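Local coordinates for scyllo-inosose 3-dehydrogenase (Thermotoga maritima, PDB 3IP1), which catalyses the NAD(+)-dependent oxidation of scyllo-inosose to 3-dehydro-scyllo-inosose as a zinc-containing dehydrogenase, at residues D13-F18 with D78-I83; I59-A64 with S100-E105; S239-S244 with L257-V262. All blocks are in the same frame, centred on the assembly; numbering follows the deposited sequence.

Followed from the N terminus, the chain enters contact 1 just after strand 3-12, runs through strand 57-66, the first partner of contact 2, and returns to contact 1 in the loop behind helix 69-75. Only then do residues 100-105 pair with residues 59-64, so contacts 1 and 2 cross along the sequence, although about 22 Å separates their nearest atoms. Contact 1 joins two surface loops; contact 2 joins two strands of the GroES-like domain. Contact 3 follows in series, closing a short beta-alpha-beta loop in the Rossmann-type nucleotide-binding domain, its nearest atoms about 17 Å from contact 2. The chain between the paired segments shortens in order, from 59 to 35 to 12 residues.

Contact 1: residues D13-F18 with D78-I83; sequences DPRPEF and DEEGYI
Two loops, each carrying a type I beta turn (Arg15 to Phe18 and Asp78 to Gly81), come no closer than 8.5 Å between CA atoms, at Arg15 CA and Tyr82 CA, so side chains must bridge the gap. Arg15 and Tyr82 share this task. With CG anti to its carbonyl carbon (chi1 -69°) and the chain extended from CG to NE, Arg15 slants across one face of the Tyr82 ring. Its CG sits 3.7 Å from the ring centroid, a CH-pi contact over the face, and farther out the guanidinium lies over CD2, its plane tilted 30° from the ring. Beyond the ring, NH2 is gripped by two carboxylate oxygens lying in the guanidinium plane. Glu80 OE1 receives it through the anti lone pair at 2.7 Å from Arg15 NH2, the straighter bond (164°), whereas Asp78 OD2, also 2.7 Å from Arg15 NH2, is met from above its carboxylate plane. An alanine in place of Arg15 would remove both salt bridges and the CH-pi contact over one face of the tyrosine, and would probably leave two neighbouring acidic groups to repel each other.

Asp78 is itself fixed: its OD1 accepts from Glu80 N, forming an Asx turn, and from Tyr82 N at 3.0 Å. The phenol of Tyr82 donates to Asp13 O at the ring edge, although the modelled position of that oxygen is less certain. Asp13 turns its carboxylate to Arg38, which forms a salt bridge with Asp13 OD2, donates to Glu80 O and packs against Tyr82. Strand 37-38 thereby binds to both loops, one leaving strand 3-12 and the other running from helix 69-75 to strand 93-94, at the protein surface.

Contact 2: residues I59-A64 with S100-E105; sequences IIKVKA and SGVVVE
Strands 59-64 and 100-105 form an antiparallel pair in the GroES-like domain, interrupted near both ends by a classic beta bulge. Backbone bonds carry the pairing. In the middle, Lys61 and Val102 exchange two bonds, Lys61 N reaching Val102 O at 2.8 Å. At one bulge Val104 and Glu105 both face Ile59, whose O takes Val104 N in its carbonyl plane and Glu105 N only weakly. At the other, Lys63 and Ala64 face Ser100. Gly101 lets the chains approach: a CB there would clash with Lys61 O and Ile60 CG2, and its CA instead makes a CA-H...O contact with Lys61 O.

Among the apolar contacts, Ile59 CG2 meets Val104 CG2 at 3.8 Å, while Val104 CG1 lies against Lys61 CB. Ile60 and Val103 lie on the sheet face opposite Ile59 and Lys61, and there Ile60 touches strand 164-168.

Ser100 turns its OG to Phe188 O of helix 185-192, tying the sheet to that helix. Its backbone O accepts two donors, Lys63 N in the carbonyl plane on a lone pair, and Ala64 N from 41° above that plane.

Contact 3: residues S239-S244 with L257-V262; sequences SKVILS and LGADHV
Asp260 places CG anti to its carbonyl carbon (chi1 -59°), and with chi2 at -75° its OD2 turns toward the first strand, where the anti lone pair receives Val241 N. The bond is nearly straight (162°) and measures 2.8 Å from Val241 N to Asp260 OD2. This carboxylate thus takes a place that a backbone carbonyl might fill in regular parallel pairing. OD2 also forms a salt bridge with Lys234 of helix 224-235, which would probably favour the ionised acid.

The backbone of the same two residues carries the pairing on: Val241 O accepts both Asp260 N and His261 N, the latter at 3.1 Å, and Leu243 N returns a bond to His261 O. Beside this bonding, Ile242 and His261 run side by side on one sheet face, with Ile242 CG1 at the edge of the imidazole, 4.0 Å from His261 CD2; the ring also stacks with that of Tyr277, whose carbonyl takes Lys240 NZ. On the other face Leu243 and Val262 both pack on Ala254 of helix 248-257.

Gly258, at positive phi, ends that helix in a Schellman motif and turns the chain back to the sheet. Strand 240-244, the helix and strand 261-263 make a beta-alpha-beta crossover of the Rossmann fold, next to Glu245 and Arg250, which probably bind NAD(+).

Contact 1: residues D13-F18 with D78-I83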
ATOM      1  N   ASP A  13     -29.497  15.454  32.684  1.00 31.33           N
ATOM      2  CA  ASP A  13     -29.252  15.402  34.130  1.00 31.59           C
ATOM      3  C   ASP A  13     -27.883  14.797  34.427  1.00 31.57           C
ATOM      4  O   ASP A  13     -27.806  13.674  34.912  1.00 31.72           O
ATOM      5  CB  ASP A  13     -30.361  14.588  34.814  1.00 31.40           C
ATOM      6  CG  ASP A  13     -30.396  14.775  36.329  1.00 32.46           C
ATOM      7  OD1 ASP A  13     -29.680  15.649  36.844  1.00 32.23           O
ATOM      8  OD2 ASP A  13     -31.145  14.039  37.008  1.00 32.05           O
ATOM      9  N   PRO A  14     -26.803  15.554  34.156  1.00 31.77           N
ATOM     10  CA  PRO A  14     -25.459  14.968  34.075  1.00 32.30           C
ATOM     11  C   PRO A  14     -24.865  14.494  35.390  1.00 32.73           C
ATOM     12  O   PRO A  14     -25.141  15.067  36.437  1.00 32.64           O
ATOM     13  CB  PRO A  14     -24.605  16.106  33.512  1.00 32.27           C
ATOM     14  CG  PRO A  14     -25.584  17.087  32.951  1.00 32.68           C
ATOM     15  CD  PRO A  14     -26.785  16.984  33.814  1.00 31.53           C
ATOM     16  N   ARG A  15     -24.074  13.428  35.311  1.00 32.98           N
ATOM     17  CA  ARG A  15     -23.250  12.952  36.402  1.00 33.31           C
ATOM     18  C   ARG A  15     -22.356  14.081  36.895  1.00 33.56           C
ATOM     19  O   ARG A  15     -22.015  14.994  36.128  1.00 33.39           O
ATOM     20  CB  ARG A  15     -22.424  11.737  35.962  1.00 33.39           C
ATOM     21  CG  ARG A  15     -23.273  10.468  35.718  1.00 33.92           C
ATOM     22  CD  ARG A  15     -22.412   9.228  35.813  1.00 34.60           C
ATOM     23  NE  ARG A  15     -23.149   7.963  35.824  1.00 35.46           N
ATOM     24  CZ  ARG A  15     -23.624   7.356  36.908  1.00 34.62           C
ATOM     25  NH1 ARG A  15     -23.504   7.899  38.103  1.00 36.45           N
ATOM     26  NH2 ARG A  15     -24.267   6.210  36.789  1.00 36.87           N
ATOM     27  N   PRO A  16     -22.002  14.053  38.195  1.00 34.13           N
ATOM     28  CA  PRO A  16     -21.217  15.134  38.831  1.00 34.25           C
ATOM     29  C   PRO A  16     -19.905  15.429  38.112  1.00 34.28           C
ATOM     30  O   PRO A  16     -19.532  16.591  37.979  1.00 34.64           O
ATOM     31  CB  PRO A  16     -20.930  14.588  40.234  1.00 33.87           C
ATOM     32  CG  PRO A  16     -21.990  13.586  40.475  1.00 34.83           C
ATOM     33  CD  PRO A  16     -22.305  12.967  39.145  1.00 33.80           C
ATOM     34  N   GLU A  17     -19.218  14.393  37.639  1.00 34.97           N
ATOM     35  CA  GLU A  17     -17.955  14.576  36.890  1.00 35.46           C
ATOM     36  C   GLU A  17     -18.095  15.333  35.561  1.00 35.80           C
ATOM     37  O   GLU A  17     -17.107  15.888  35.056  1.00 36.50           O
ATOM     38  CB  GLU A  17     -17.249  13.222  36.646  1.00 35.60           C
ATOM     39  CG  GLU A  17     -18.060  12.202  35.815  1.00 37.03           C
ATOM     40  CD  GLU A  17     -18.821  11.182  36.668  1.00 40.59           C
ATOM     41  OE1 GLU A  17     -19.151  11.481  37.849  1.00 40.11           O
ATOM     42  OE2 GLU A  17     -19.087  10.070  36.148  1.00 41.20           O
ATOM     43  N   PHE A  18     -19.296  15.368  34.985  1.00 35.34           N
ATOM     44  CA  PHE A  18     -19.444  15.881  33.629  1.00 35.16           C
ATOM     45  C   PHE A  18     -19.170  17.371  33.553  1.00 35.60           C
ATOM     46  O   PHE A  18     -19.673  18.144  34.358  1.00 34.91           O
ATOM     47  CB  PHE A  18     -20.841  15.585  33.072  1.00 35.02           C
ATOM     48  CG  PHE A  18     -21.118  16.226  31.730  1.00 34.71           C
ATOM     49  CD1 PHE A  18     -20.718  15.600  30.543  1.00 32.69           C
ATOM     50  CD2 PHE A  18     -21.788  17.447  31.652  1.00 34.77           C
ATOM     51  CE1 PHE A  18     -20.975  16.170  29.313  1.00 30.48           C
ATOM     52  CE2 PHE A  18     -22.053  18.035  30.408  1.00 35.16           C
ATOM     53  CZ  PHE A  18     -21.633  17.388  29.235  1.00 33.25           C
ATOM     54  N   ASP A  78     -28.176   2.310  33.411  1.00 32.93           N
ATOM     55  CA  ASP A  78     -27.522   1.730  34.580  1.00 33.28           C
ATOM     56  C   ASP A  78     -28.423   1.896  35.800  1.00 33.89           C
ATOM     57  O   ASP A  78     -29.554   2.401  35.685  1.00 34.42           O
ATOM     58  CB  ASP A  78     -26.149   2.354  34.812  1.00 33.08           C
ATOM     59  CG  ASP A  78     -26.217   3.852  35.058  1.00 33.83           C
ATOM     60  OD1 ASP A  78     -27.309   4.360  35.432  1.00 31.49           O
ATOM     61  OD2 ASP A  78     -25.174   4.519  34.875  1.00 33.11           O
ATOM     62  N   GLU A  79     -27.932   1.486  36.963  1.00 34.31           N
ATOM     63  CA  GLU A  79     -28.707   1.563  38.207  1.00 34.93           C
ATOM     64  C   GLU A  79     -29.190   2.968  38.584  1.00 34.52           C
ATOM     65  O   GLU A  79     -30.186   3.109  39.286  1.00 34.77           O
ATOM     66  CB  GLU A  79     -27.902   0.965  39.360  1.00 35.73           C
ATOM     67  CG  GLU A  79     -27.659  -0.528  39.206  1.00 38.88           C
ATOM     68  CD  GLU A  79     -27.309  -1.219  40.522  1.00 45.38           C
ATOM     69  OE1 GLU A  79     -26.790  -0.556  41.473  1.00 47.79           O
ATOM     70  OE2 GLU A  79     -27.554  -2.449  40.595  1.00 46.95           O
ATOM     71  N   GLU A  80     -28.501   3.995  38.101  1.00 33.40           N
ATOM     72  CA  GLU A  80     -28.822   5.375  38.435  1.00 32.93           C
ATOM     73  C   GLU A  80     -29.648   6.036  37.350  1.00 31.94           C
ATOM     74  O   GLU A  80     -29.841   7.255  37.375  1.00 31.82           O
ATOM     75  CB  GLU A  80     -27.547   6.200  38.669  1.00 32.70           C
ATOM     76  CG  GLU A  80     -26.807   5.879  39.950  1.00 35.33           C
ATOM     77  CD  GLU A  80     -25.890   4.672  39.799  1.00 40.20           C
ATOM     78  OE1 GLU A  80     -25.217   4.559  38.743  1.00 40.80           O
ATOM     79  OE2 GLU A  80     -25.836   3.835  40.734  1.00 41.80           O
ATOM     80  N   GLY A  81     -30.104   5.245  36.378  1.00 31.09           N
ATOM     81  CA  GLY A  81     -30.954   5.772  35.308  1.00 30.02           C
ATOM     82  C   GLY A  81     -30.286   6.433  34.099  1.00 29.47           C
ATOM     83  O   GLY A  81     -30.986   6.895  33.187  1.00 29.27           O
ATOM     84  N   TYR A  82     -28.954   6.475  34.069  1.00 28.69           N
ATOM     85  CA  TYR A  82     -28.227   6.994  32.890  1.00 27.91           C
ATOM     86  C   TYR A  82     -28.225   5.984  31.759  1.00 27.07           C
ATOM     87  O   TYR A  82     -28.074   4.785  32.005  1.00 26.68           O
ATOM     88  CB  TYR A  82     -26.787   7.407  33.238  1.00 28.03           C
ATOM     89  CG  TYR A  82     -26.777   8.623  34.123  1.00 28.53           C
ATOM     90  CD1 TYR A  82     -26.770   9.895  33.579  1.00 28.31           C
ATOM     91  CD2 TYR A  82     -26.838   8.496  35.522  1.00 28.95           C
ATOM     92  CE1 TYR A  82     -26.796  11.019  34.388  1.00 29.39           C
ATOM     93  CE2 TYR A  82     -26.861   9.619  36.343  1.00 29.29           C
ATOM     94  CZ  TYR A  82     -26.851  10.869  35.767  1.00 29.15           C
ATOM     95  OH  TYR A  82     -26.883  11.982  36.553  1.00 30.31           O
ATOM     96  N   ILE A  83     -28.373   6.477  30.526  1.00 26.23           N
ATOM     97  CA  ILE A  83     -28.310   5.618  29.331  1.00 25.61           C
ATOM     98  C   ILE A  83     -26.946   4.912  29.258  1.00 26.33           C
ATOM     99  O   ILE A  83     -25.950   5.426  29.794  1.00 25.51           O
ATOM    100  CB  ILE A  83     -28.602   6.397  28.030  1.00 25.07           C
ATOM    101  CG1 ILE A  83     -27.414   7.275  27.638  1.00 23.44           C
ATOM    102  CG2 ILE A  83     -29.876   7.222  28.178  1.00 23.30           C
ATOM    103  CD1 ILE A  83     -27.611   8.085  26.380  1.00 22.66           C
TER

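Contact 2: residues I59-A64 with S100-E105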
ATOM      1  N   ILE A  59     -36.503  12.933   0.373  1.00 28.67           N
ATOM      2  CA  ILE A  59     -37.359  12.331   1.376  1.00 28.05           C
ATOM      3  C   ILE A  59     -37.575  10.915   0.898  1.00 27.51           C
ATOM      4  O   ILE A  59     -37.878  10.683  -0.276  1.00 25.93           O
ATOM      5  CB  ILE A  59     -38.717  13.089   1.486  1.00 28.33           C
ATOM      6  CG1 ILE A  59     -38.490  14.497   2.068  1.00 29.18           C
ATOM      7  CG2 ILE A  59     -39.719  12.333   2.367  1.00 27.67           C
ATOM      8  CD1 ILE A  59     -39.691  15.446   1.846  1.00 30.08           C
ATOM      9  N   ILE A  60     -37.408   9.979   1.822  1.00 27.38           N
ATOM     10  CA  ILE A  60     -37.520   8.564   1.561  1.00 26.98           C
ATOM     11  C   ILE A  60     -38.706   7.984   2.336  1.00 27.67           C
ATOM     12  O   ILE A  60     -38.878   8.262   3.515  1.00 28.24           O
ATOM     13  CB  ILE A  60     -36.230   7.849   2.017  1.00 27.23           C
ATOM     14  CG1 ILE A  60     -35.006   8.401   1.259  1.00 25.94           C
ATOM     15  CG2 ILE A  60     -36.366   6.326   1.861  1.00 26.21           C
ATOM     16  CD1 ILE A  60     -33.643   8.063   1.938  1.00 25.15           C
ATOM     17  N   LYS A  61     -39.529   7.189   1.674  1.00 28.30           N
ATOM     18  CA  LYS A  61     -40.573   6.448   2.350  1.00 28.84           C
ATOM     19  C   LYS A  61     -39.908   5.187   2.861  1.00 29.08           C
ATOM     20  O   LYS A  61     -39.457   4.363   2.053  1.00 29.38           O
ATOM     21  CB  LYS A  61     -41.673   6.124   1.343  1.00 29.06           C
ATOM     22  CG  LYS A  61     -42.855   5.313   1.828  1.00 30.23           C
ATOM     23  CD  LYS A  61     -43.920   5.331   0.706  1.00 33.71           C
ATOM     24  CE  LYS A  61     -45.047   4.329   0.927  1.00 37.66           C
ATOM     25  NZ  LYS A  61     -45.587   4.404   2.315  1.00 38.50           N
ATOM     26  N   VAL A  62     -39.807   5.047   4.189  1.00 28.97           N
ATOM     27  CA  VAL A  62     -39.066   3.920   4.782  1.00 28.31           C
ATOM     28  C   VAL A  62     -39.765   2.590   4.519  1.00 28.84           C
ATOM     29  O   VAL A  62     -40.978   2.451   4.695  1.00 29.09           O
ATOM     30  CB  VAL A  62     -38.811   4.098   6.320  1.00 28.41           C
ATOM     31  CG1 VAL A  62     -37.941   2.976   6.882  1.00 26.94           C
ATOM     32  CG2 VAL A  62     -38.189   5.462   6.637  1.00 25.64           C
ATOM     33  N   LYS A  63     -38.996   1.602   4.089  1.00 29.06           N
ATOM     34  CA  LYS A  63     -39.523   0.254   3.981  1.00 29.13           C
ATOM     35  C   LYS A  63     -39.062  -0.642   5.120  1.00 28.64           C
ATOM     36  O   LYS A  63     -39.838  -1.443   5.630  1.00 28.68           O
ATOM     37  CB  LYS A  63     -39.129  -0.353   2.646  1.00 29.97           C
ATOM     38  CG  LYS A  63     -39.915   0.179   1.473  1.00 32.59           C
ATOM     39  CD  LYS A  63     -41.172  -0.652   1.236  1.00 38.35           C
ATOM     40  CE  LYS A  63     -42.426   0.104   1.668  1.00 42.58           C
ATOM     41  NZ  LYS A  63     -43.698  -0.624   1.299  1.00 46.55           N
ATOM     42  N   ALA A  64     -37.799  -0.525   5.520  1.00 27.58           N
ATOM     43  CA  ALA A  64     -37.284  -1.374   6.586  1.00 26.93           C
ATOM     44  C   ALA A  64     -36.242  -0.629   7.397  1.00 27.23           C
ATOM     45  O   ALA A  64     -35.540   0.227   6.862  1.00 27.20           O
ATOM     46  CB  ALA A  64     -36.706  -2.685   6.016  1.00 26.61           C
ATOM     47  N   SER A 100     -33.689   1.162   4.617  1.00 26.01           N
ATOM     48  CA  SER A 100     -33.898   1.328   3.184  1.00 26.39           C
ATOM     49  C   SER A 100     -35.350   1.783   2.923  1.00 26.77           C
ATOM     50  O   SER A 100     -36.207   1.776   3.830  1.00 26.00           O
ATOM     51  CB  SER A 100     -33.646   0.022   2.462  1.00 25.96           C
ATOM     52  OG  SER A 100     -34.571  -0.935   2.962  1.00 28.65           O
ATOM     53  N   GLY A 101     -35.622   2.192   1.688  1.00 26.80           N
ATOM     54  CA  GLY A 101     -36.934   2.703   1.334  1.00 27.25           C
ATOM     55  C   GLY A 101     -36.942   3.212  -0.089  1.00 28.06           C
ATOM     56  O   GLY A 101     -36.047   2.897  -0.871  1.00 28.31           O
ATOM     57  N   VAL A 102     -37.965   3.978  -0.448  1.00 28.29           N
ATOM     58  CA  VAL A 102     -38.052   4.487  -1.812  1.00 28.77           C
ATOM     59  C   VAL A 102     -38.111   6.015  -1.804  1.00 28.54           C
ATOM     60  O   VAL A 102     -38.728   6.624  -0.912  1.00 29.16           O
ATOM     61  CB  VAL A 102     -39.226   3.835  -2.621  1.00 29.44           C
ATOM     62  CG1 VAL A 102     -39.136   2.315  -2.565  1.00 28.90           C
ATOM     63  CG2 VAL A 102     -40.566   4.277  -2.102  1.00 29.33           C
ATOM     64  N   VAL A 103     -37.448   6.632  -2.775  1.00 28.20           N
ATOM     65  CA  VAL A 103     -37.482   8.081  -2.906  1.00 27.84           C
ATOM     66  C   VAL A 103     -38.895   8.528  -3.288  1.00 28.23           C
ATOM     67  O   VAL A 103     -39.477   8.022  -4.250  1.00 28.56           O
ATOM     68  CB  VAL A 103     -36.429   8.611  -3.925  1.00 27.45           C
ATOM     69  CG1 VAL A 103     -36.436  10.129  -3.940  1.00 26.43           C
ATOM     70  CG2 VAL A 103     -35.011   8.099  -3.547  1.00 27.47           C
ATOM     71  N   VAL A 104     -39.449   9.455  -2.513  1.00 28.39           N
ATOM     72  CA  VAL A 104     -40.765  10.012  -2.832  1.00 28.87           C
ATOM     73  C   VAL A 104     -40.693  11.486  -3.191  1.00 29.87           C
ATOM     74  O   VAL A 104     -41.646  12.037  -3.696  1.00 30.46           O
ATOM     75  CB  VAL A 104     -41.860   9.771  -1.731  1.00 28.89           C
ATOM     76  CG1 VAL A 104     -42.147   8.282  -1.566  1.00 26.94           C
ATOM     77  CG2 VAL A 104     -41.499  10.460  -0.401  1.00 27.95           C
ATOM     78  N   GLU A 105     -39.567  12.121  -2.914  1.00 30.39           N
ATOM     79  CA  GLU A 105     -39.354  13.476  -3.322  1.00 31.15           C
ATOM     80  C   GLU A 105     -37.850  13.758  -3.322  1.00 30.97           C
ATOM     81  O   GLU A 105     -37.134  13.269  -2.459  1.00 31.04           O
ATOM     82  CB  GLU A 105     -40.081  14.426  -2.370  1.00 31.78           C
ATOM     83  CG  GLU A 105     -39.926  15.877  -2.769  1.00 35.16           C
ATOM     84  CD  GLU A 105     -40.931  16.811  -2.125  1.00 40.35           C
ATOM     85  OE1 GLU A 105     -41.140  17.911  -2.699  1.00 43.16           O
ATOM     86  OE2 GLU A 105     -41.493  16.465  -1.060  1.00 41.95           O
TER

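Contact 3: residues S239-S244 with L257-V262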
ATOM      1  N   SER A 239      -9.312 -18.922   2.985  1.00 29.97           N
ATOM      2  CA  SER A 239      -9.216 -20.370   2.949  1.00 30.97           C
ATOM      3  C   SER A 239     -10.000 -20.985   4.119  1.00 30.59           C
ATOM      4  O   SER A 239     -10.846 -21.867   3.919  1.00 30.71           O
ATOM      5  CB  SER A 239      -7.736 -20.767   2.945  1.00 30.96           C
ATOM      6  OG  SER A 239      -7.536 -22.068   3.426  1.00 35.85           O
ATOM      7  N   LYS A 240      -9.749 -20.469   5.322  1.00 29.79           N
ATOM      8  CA  LYS A 240     -10.506 -20.840   6.516  1.00 29.45           C
ATOM      9  C   LYS A 240     -11.027 -19.612   7.274  1.00 28.53           C
ATOM     10  O   LYS A 240     -10.255 -18.703   7.620  1.00 26.70           O
ATOM     11  CB  LYS A 240      -9.649 -21.686   7.456  1.00 29.75           C
ATOM     12  CG  LYS A 240      -9.453 -23.118   6.974  1.00 31.37           C
ATOM     13  CD  LYS A 240      -8.124 -23.619   7.463  1.00 36.33           C
ATOM     14  CE  LYS A 240      -7.888 -25.059   7.007  1.00 37.39           C
ATOM     15  NZ  LYS A 240      -6.485 -25.419   7.328  1.00 40.29           N
ATOM     16  N   VAL A 241     -12.339 -19.603   7.513  1.00 27.95           N
ATOM     17  CA  VAL A 241     -12.988 -18.583   8.333  1.00 28.00           C
ATOM     18  C   VAL A 241     -13.437 -19.251   9.638  1.00 28.58           C
ATOM     19  O   VAL A 241     -14.253 -20.179   9.638  1.00 27.76           O
ATOM     20  CB  VAL A 241     -14.185 -17.907   7.606  1.00 28.20           C
ATOM     21  CG1 VAL A 241     -14.875 -16.901   8.505  1.00 25.94           C
ATOM     22  CG2 VAL A 241     -13.742 -17.257   6.290  1.00 27.67           C
ATOM     23  N   ILE A 242     -12.867 -18.764  10.737  1.00 29.08           N
ATOM     24  CA  ILE A 242     -13.122 -19.272  12.079  1.00 29.79           C
ATOM     25  C   ILE A 242     -13.756 -18.180  12.932  1.00 30.38           C
ATOM     26  O   ILE A 242     -13.195 -17.067  13.068  1.00 30.42           O
ATOM     27  CB  ILE A 242     -11.816 -19.750  12.732  1.00 29.67           C
ATOM     28  CG1 ILE A 242     -11.179 -20.843  11.872  1.00 29.40           C
ATOM     29  CG2 ILE A 242     -12.063 -20.251  14.166  1.00 30.18           C
ATOM     30  CD1 ILE A 242      -9.704 -21.042  12.165  1.00 28.76           C
ATOM     31  N   LEU A 243     -14.936 -18.488  13.472  1.00 30.74           N
ATOM     32  CA  LEU A 243     -15.652 -17.568  14.353  1.00 31.35           C
ATOM     33  C   LEU A 243     -15.774 -18.106  15.786  1.00 32.09           C
ATOM     34  O   LEU A 243     -16.126 -19.271  15.999  1.00 31.72           O
ATOM     35  CB  LEU A 243     -17.020 -17.178  13.767  1.00 30.94           C
ATOM     36  CG  LEU A 243     -17.803 -16.191  14.650  1.00 31.78           C
ATOM     37  CD1 LEU A 243     -18.261 -14.933  13.901  1.00 31.59           C
ATOM     38  CD2 LEU A 243     -18.976 -16.906  15.284  1.00 31.98           C
ATOM     39  N   SER A 244     -15.451 -17.252  16.756  1.00 32.53           N
ATOM     40  CA  SER A 244     -15.577 -17.600  18.166  1.00 33.12           C
ATOM     41  C   SER A 244     -16.739 -16.817  18.782  1.00 33.37           C
ATOM     42  O   SER A 244     -16.733 -15.581  18.766  1.00 33.05           O
ATOM     43  CB  SER A 244     -14.276 -17.310  18.913  1.00 33.21           C
ATOM     44  OG  SER A 244     -14.394 -17.693  20.280  1.00 33.32           O
ATOM     45  N   LEU A 257     -23.377 -18.516   6.888  1.00 31.77           N
ATOM     46  CA  LEU A 257     -22.790 -17.422   6.126  1.00 31.47           C
ATOM     47  C   LEU A 257     -21.441 -17.819   5.500  1.00 31.41           C
ATOM     48  O   LEU A 257     -20.854 -17.043   4.769  1.00 31.27           O
ATOM     49  CB  LEU A 257     -22.678 -16.168   7.010  1.00 30.67           C
ATOM     50  CG  LEU A 257     -24.056 -15.578   7.356  1.00 31.36           C
ATOM     51  CD1 LEU A 257     -24.005 -14.514   8.478  1.00 29.25           C
ATOM     52  CD2 LEU A 257     -24.747 -15.040   6.105  1.00 32.00           C
ATOM     53  N   GLY A 258     -20.949 -19.025   5.807  1.00 31.31           N
ATOM     54  CA  GLY A 258     -19.742 -19.528   5.165  1.00 30.40           C
ATOM     55  C   GLY A 258     -18.548 -19.788   6.065  1.00 30.35           C
ATOM     56  O   GLY A 258     -17.495 -20.182   5.566  1.00 30.46           O
ATOM     57  N   ALA A 259     -18.692 -19.592   7.375  1.00 29.59           N
ATOM     58  CA  ALA A 259     -17.626 -19.974   8.313  1.00 29.78           C
ATOM     59  C   ALA A 259     -17.298 -21.459   8.188  1.00 30.09           C
ATOM     60  O   ALA A 259     -18.196 -22.292   8.110  1.00 30.19           O
ATOM     61  CB  ALA A 259     -17.996 -19.648   9.739  1.00 29.19           C
ATOM     62  N   ASP A 260     -16.015 -21.777   8.180  1.00 29.73           N
ATOM     63  CA  ASP A 260     -15.579 -23.153   8.067  1.00 30.55           C
ATOM     64  C   ASP A 260     -15.551 -23.829   9.425  1.00 31.12           C
ATOM     65  O   ASP A 260     -15.752 -25.040   9.515  1.00 30.97           O
ATOM     66  CB  ASP A 260     -14.190 -23.208   7.437  1.00 30.48           C
ATOM     67  CG  ASP A 260     -14.162 -22.580   6.062  1.00 30.67           C
ATOM     68  OD1 ASP A 260     -14.666 -23.220   5.123  1.00 29.83           O
ATOM     69  OD2 ASP A 260     -13.661 -21.440   5.930  1.00 29.90           O
ATOM     70  N   HIS A 261     -15.257 -23.048  10.463  1.00 31.25           N
ATOM     71  CA  HIS A 261     -15.212 -23.557  11.822  1.00 32.16           C
ATOM     72  C   HIS A 261     -15.805 -22.544  12.779  1.00 32.45           C
ATOM     73  O   HIS A 261     -15.609 -21.324  12.623  1.00 31.84           O
ATOM     74  CB  HIS A 261     -13.780 -23.881  12.250  1.00 31.82           C
ATOM     75  CG  HIS A 261     -13.057 -24.775  11.296  1.00 33.17           C
ATOM     76  ND1 HIS A 261     -13.373 -26.110  11.143  1.00 35.09           N
ATOM     77  CD2 HIS A 261     -12.028 -24.532  10.448  1.00 32.90           C
ATOM     78  CE1 HIS A 261     -12.575 -26.648  10.238  1.00 35.56           C
ATOM     79  NE2 HIS A 261     -11.751 -25.710   9.800  1.00 34.29           N
ATOM     80  N   VAL A 262     -16.537 -23.055  13.763  1.00 32.78           N
ATOM     81  CA  VAL A 262     -17.037 -22.218  14.839  1.00 33.41           C
ATOM     82  C   VAL A 262     -16.551 -22.746  16.187  1.00 33.88           C
ATOM     83  O   VAL A 262     -16.432 -23.950  16.374  1.00 34.11           O
ATOM     84  CB  VAL A 262     -18.580 -22.060  14.793  1.00 33.77           C
ATOM     85  CG1 VAL A 262     -18.992 -21.263  13.556  1.00 33.09           C
ATOM     86  CG2 VAL A 262     -19.293 -23.423  14.846  1.00 33.39           C
TER